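Local coordinates for putative uncharacterized protein (PDB 3R4V), which is a phage tubulin-like protein of the tubulin/FtsZ type, modelled here with guanosine-5'-diphosphate bound, at residues Y84-S89 with L101-L106. Sequence-based numbering, arbitrary orientation.
Sequences YIVCYS and LITGQL. With GDP (guanosine-5'-diphosphate), chain B.
The ring of Y84 takes a methyl of L106 on one face: L106 CD2 lies 3.7 Å from the centroid of the Y84 ring and 12° off its normal, the geometry of a CH-pi contact centred over the ring. At the edge of the second flat group, the Y88 ring, a water sits in the ring plane beside the hydroxyl. Both tyrosines belong to strand 84-89, which with helix 95-108 and strand 113-119 forms a beta-alpha-beta unit of the nucleotide-binding half of a tubulin-like fold. The axes of segments 84-89 and 101-106 run nearly antiparallel, at 163° and 10.0 Å at closest approach, as expected when the helix returns across the sheet in a crossover.

The two methyls of L106 divide the work. While CD2 covers the Y84 ring, L106 CD1 reaches V86 CG2 at 3.8 Å and also comes near Y84 CB, so the leucine spans two strand residues that face the helix. On V86, the other branch, CG1, stands anti to the backbone N (chi1 -168°) and passes T103 OG1 at 4.1 Å, a van der Waals contact between a methyl and a hydroxyl oxygen that is also hydrogen-bonded to G99 O, one turn back in the helix. The Y84 hydroxyl is likewise held outside the two segments, by A81 N and R109 NH1, two hydrogen bonds that probably limit movement of the hydroxyl end of the ring.

Polar linkage between the segments runs through the water, which donates to T103 OG1 at 2.8 Å and lies at the same distance from Y88 OH, giving these buried hydroxyls a shared partner. The strand's C-terminal end meets guanosine-5'-diphosphate: S89 OG, anti to its own backbone N, donates a 3.1 Å hydrogen bond to GDP O4'.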
loop_
_atom_site.group_PDB
_atom_site.type_symbol
_atom_site.label_atom_id
_atom_site.label_comp_id
_atom_site.label_asym_id
_atom_site.label_seq_id
_atom_site.Cartn_x
_atom_site.Cartn_y
_atom_site.Cartn_z
ATOM N N TYR A 84 -9.357 -0.283 8.459
ATOM C CA TYR A 84 -7.910 -0.462 8.566
ATOM C C TYR A 84 -7.187 0.262 7.444
ATOM O O TYR A 84 -7.713 0.435 6.354
ATOM C CB TYR A 84 -7.508 -1.946 8.514
ATOM C CG TYR A 84 -8.223 -2.848 9.509
ATOM C CD1 TYR A 84 -7.576 -3.319 10.655
ATOM C CD2 TYR A 84 -9.539 -3.241 9.293
ATOM C CE1 TYR A 84 -8.231 -4.164 11.563
ATOM C CE2 TYR A 84 -10.192 -4.081 10.190
ATOM C CZ TYR A 84 -9.537 -4.529 11.321
ATOM O OH TYR A 84 -10.199 -5.361 12.192
ATOM N N ILE A 85 -5.958 0.661 7.710
ATOM C CA ILE A 85 -5.100 1.195 6.663
ATOM C C ILE A 85 -3.827 0.358 6.674
ATOM O O ILE A 85 -3.232 0.156 7.734
ATOM C CB ILE A 85 -4.767 2.660 6.939
ATOM C CG1 ILE A 85 -6.062 3.485 6.986
ATOM C CG2 ILE A 85 -3.776 3.205 5.898
ATOM C CD1 ILE A 85 -5.890 4.907 7.489
ATOM N N VAL A 86 -3.408 -0.133 5.508
ATOM C CA VAL A 86 -2.189 -0.939 5.414
ATOM C C VAL A 86 -1.153 -0.238 4.531
ATOM O O VAL A 86 -1.508 0.321 3.506
ATOM C CB VAL A 86 -2.481 -2.286 4.785
ATOM C CG1 VAL A 86 -1.272 -3.212 4.968
ATOM C CG2 VAL A 86 -3.728 -2.895 5.398
ATOM N N CYS A 87 0.120 -0.281 4.911
ATOM C CA CYS A 87 1.124 0.496 4.193
ATOM C C CYS A 87 2.466 -0.223 4.098
ATOM O O CYS A 87 3.021 -0.657 5.101
ATOM C CB CYS A 87 1.306 1.868 4.870
ATOM S SG CYS A 87 2.657 2.874 4.191
ATOM N N TYR A 88 2.985 -0.345 2.886
ATOM C CA TYR A 88 4.250 -1.028 2.676
ATOM C C TYR A 88 4.766 -0.780 1.265
ATOM O O TYR A 88 4.027 -0.298 0.409
ATOM C CB TYR A 88 4.066 -2.537 2.911
ATOM C CG TYR A 88 2.951 -3.152 2.080
ATOM C CD1 TYR A 88 3.229 -3.746 0.863
ATOM C CD2 TYR A 88 1.627 -3.150 2.527
ATOM C CE1 TYR A 88 2.205 -4.332 0.085
ATOM C CE2 TYR A 88 0.607 -3.735 1.758
ATOM C CZ TYR A 88 0.913 -4.316 0.548
ATOM O OH TYR A 88 -0.085 -4.885 -0.223
ATOM N N SER A 89 6.035 -1.116 1.029
ATOM C CA SER A 89 6.607 -1.086 -0.307
ATOM C C SER A 89 6.301 -2.370 -1.084
ATOM O O SER A 89 6.385 -3.470 -0.534
ATOM C CB SER A 89 8.128 -0.878 -0.243
ATOM O OG SER A 89 8.687 -0.775 -1.554
ATOM N N LEU A 101 -0.022 -10.688 3.241
ATOM C CA LEU A 101 -0.536 -11.747 4.113
ATOM C C LEU A 101 -1.529 -11.173 5.120
ATOM O O LEU A 101 -2.606 -11.729 5.327
ATOM C CB LEU A 101 0.590 -12.489 4.835
ATOM C CG LEU A 101 1.417 -13.388 3.910
ATOM C CD1 LEU A 101 2.616 -13.909 4.678
ATOM C CD2 LEU A 101 0.575 -14.548 3.355
ATOM N N ILE A 102 -1.168 -10.058 5.744
ATOM C CA ILE A 102 -2.058 -9.433 6.728
ATOM C C ILE A 102 -3.342 -8.973 6.032
ATOM O O ILE A 102 -4.445 -9.097 6.583
ATOM C CB ILE A 102 -1.361 -8.282 7.462
ATOM C CG1 ILE A 102 -0.300 -8.839 8.411
ATOM C CG2 ILE A 102 -2.376 -7.431 8.256
ATOM C CD1 ILE A 102 0.666 -7.794 8.904
ATOM N N THR A 103 -3.185 -8.487 4.804
ATOM C CA THR A 103 -4.310 -8.013 3.993
ATOM C C THR A 103 -5.290 -9.161 3.751
ATOM O O THR A 103 -6.503 -8.996 3.888
ATOM C CB THR A 103 -3.821 -7.440 2.660
ATOM O OG1 THR A 103 -3.001 -6.293 2.919
ATOM C CG2 THR A 103 -4.993 -7.016 1.779
ATOM N N GLY A 104 -4.762 -10.323 3.386
ATOM C CA GLY A 104 -5.590 -11.512 3.245
ATOM C C GLY A 104 -6.367 -11.808 4.514
ATOM O O GLY A 104 -7.547 -12.150 4.463
ATOM N N GLN A 105 -5.706 -11.678 5.660
ATOM C CA GLN A 105 -6.368 -11.921 6.945
ATOM C C GLN A 105 -7.471 -10.888 7.206
ATOM O O GLN A 105 -8.538 -11.213 7.755
ATOM C CB GLN A 105 -5.345 -11.907 8.080
ATOM C CG GLN A 105 -4.320 -13.037 7.998
ATOM C CD GLN A 105 -4.958 -14.405 8.086
ATOM O OE1 GLN A 105 -5.743 -14.685 8.995
ATOM N NE2 GLN A 105 -4.635 -15.267 7.133
ATOM N N LEU A 106 -7.215 -9.643 6.831
ATOM C CA LEU A 106 -8.235 -8.606 6.987
ATOM C C LEU A 106 -9.446 -8.911 6.106
ATOM O O LEU A 106 -10.588 -8.683 6.504
ATOM C CB LEU A 106 -7.670 -7.219 6.656
ATOM C CG LEU A 106 -6.564 -6.704 7.571
ATOM C CD1 LEU A 106 -6.090 -5.345 7.065
ATOM C CD2 LEU A 106 -7.084 -6.583 8.993
HETATM P PB GDP B . 11.496 -4.393 2.948
HETATM O O1B GDP B . 11.938 -4.040 4.350
HETATM O O2B GDP B . 9.991 -4.423 2.923
HETATM O O3B GDP B . 12.095 -5.730 2.528
HETATM O O3A GDP B . 12.059 -3.308 1.917
HETATM P PA GDP B . 11.992 -1.709 2.078
HETATM O O1A GDP B . 12.873 -1.188 3.201
HETATM O O2A GDP B . 10.571 -1.245 2.221
HETATM O "O5'" GDP B . 12.613 -1.280 0.691
HETATM C "C5'" GDP B . 12.060 -1.732 -0.557
HETATM C "C4'" GDP B . 12.353 -0.723 -1.662
HETATM O "O4'" GDP B . 11.563 0.455 -1.454
HETATM C "C3'" GDP B . 13.794 -0.238 -1.670
HETATM O "O3'" GDP B . 14.584 -1.036 -2.546
HETATM C "C2'" GDP B . 13.677 1.177 -2.191
HETATM O "O2'" GDP B . 13.597 1.177 -3.616
HETATM C "C1'" GDP B . 12.325 1.648 -1.703
HETATM N N9 GDP B . 12.385 2.327 -0.392
HETATM C C8 GDP B . 13.152 2.001 0.678
HETATM N N7 GDP B . 12.895 2.827 1.724
HETATM C C5 GDP B . 11.925 3.686 1.339
HETATM C C6 GDP B . 11.173 4.804 1.950
HETATM O O6 GDP B . 11.395 5.154 3.126
HETATM N N1 GDP B . 10.249 5.428 1.196
HETATM C C2 GDP B . 9.993 5.064 -0.081
HETATM N N2 GDP B . 9.043 5.720 -0.797
HETATM N N3 GDP B . 10.641 4.048 -0.697
HETATM C C4 GDP B . 11.592 3.340 -0.047
HETATM O O HOH W 1 -2.602 -4.459 0.846
#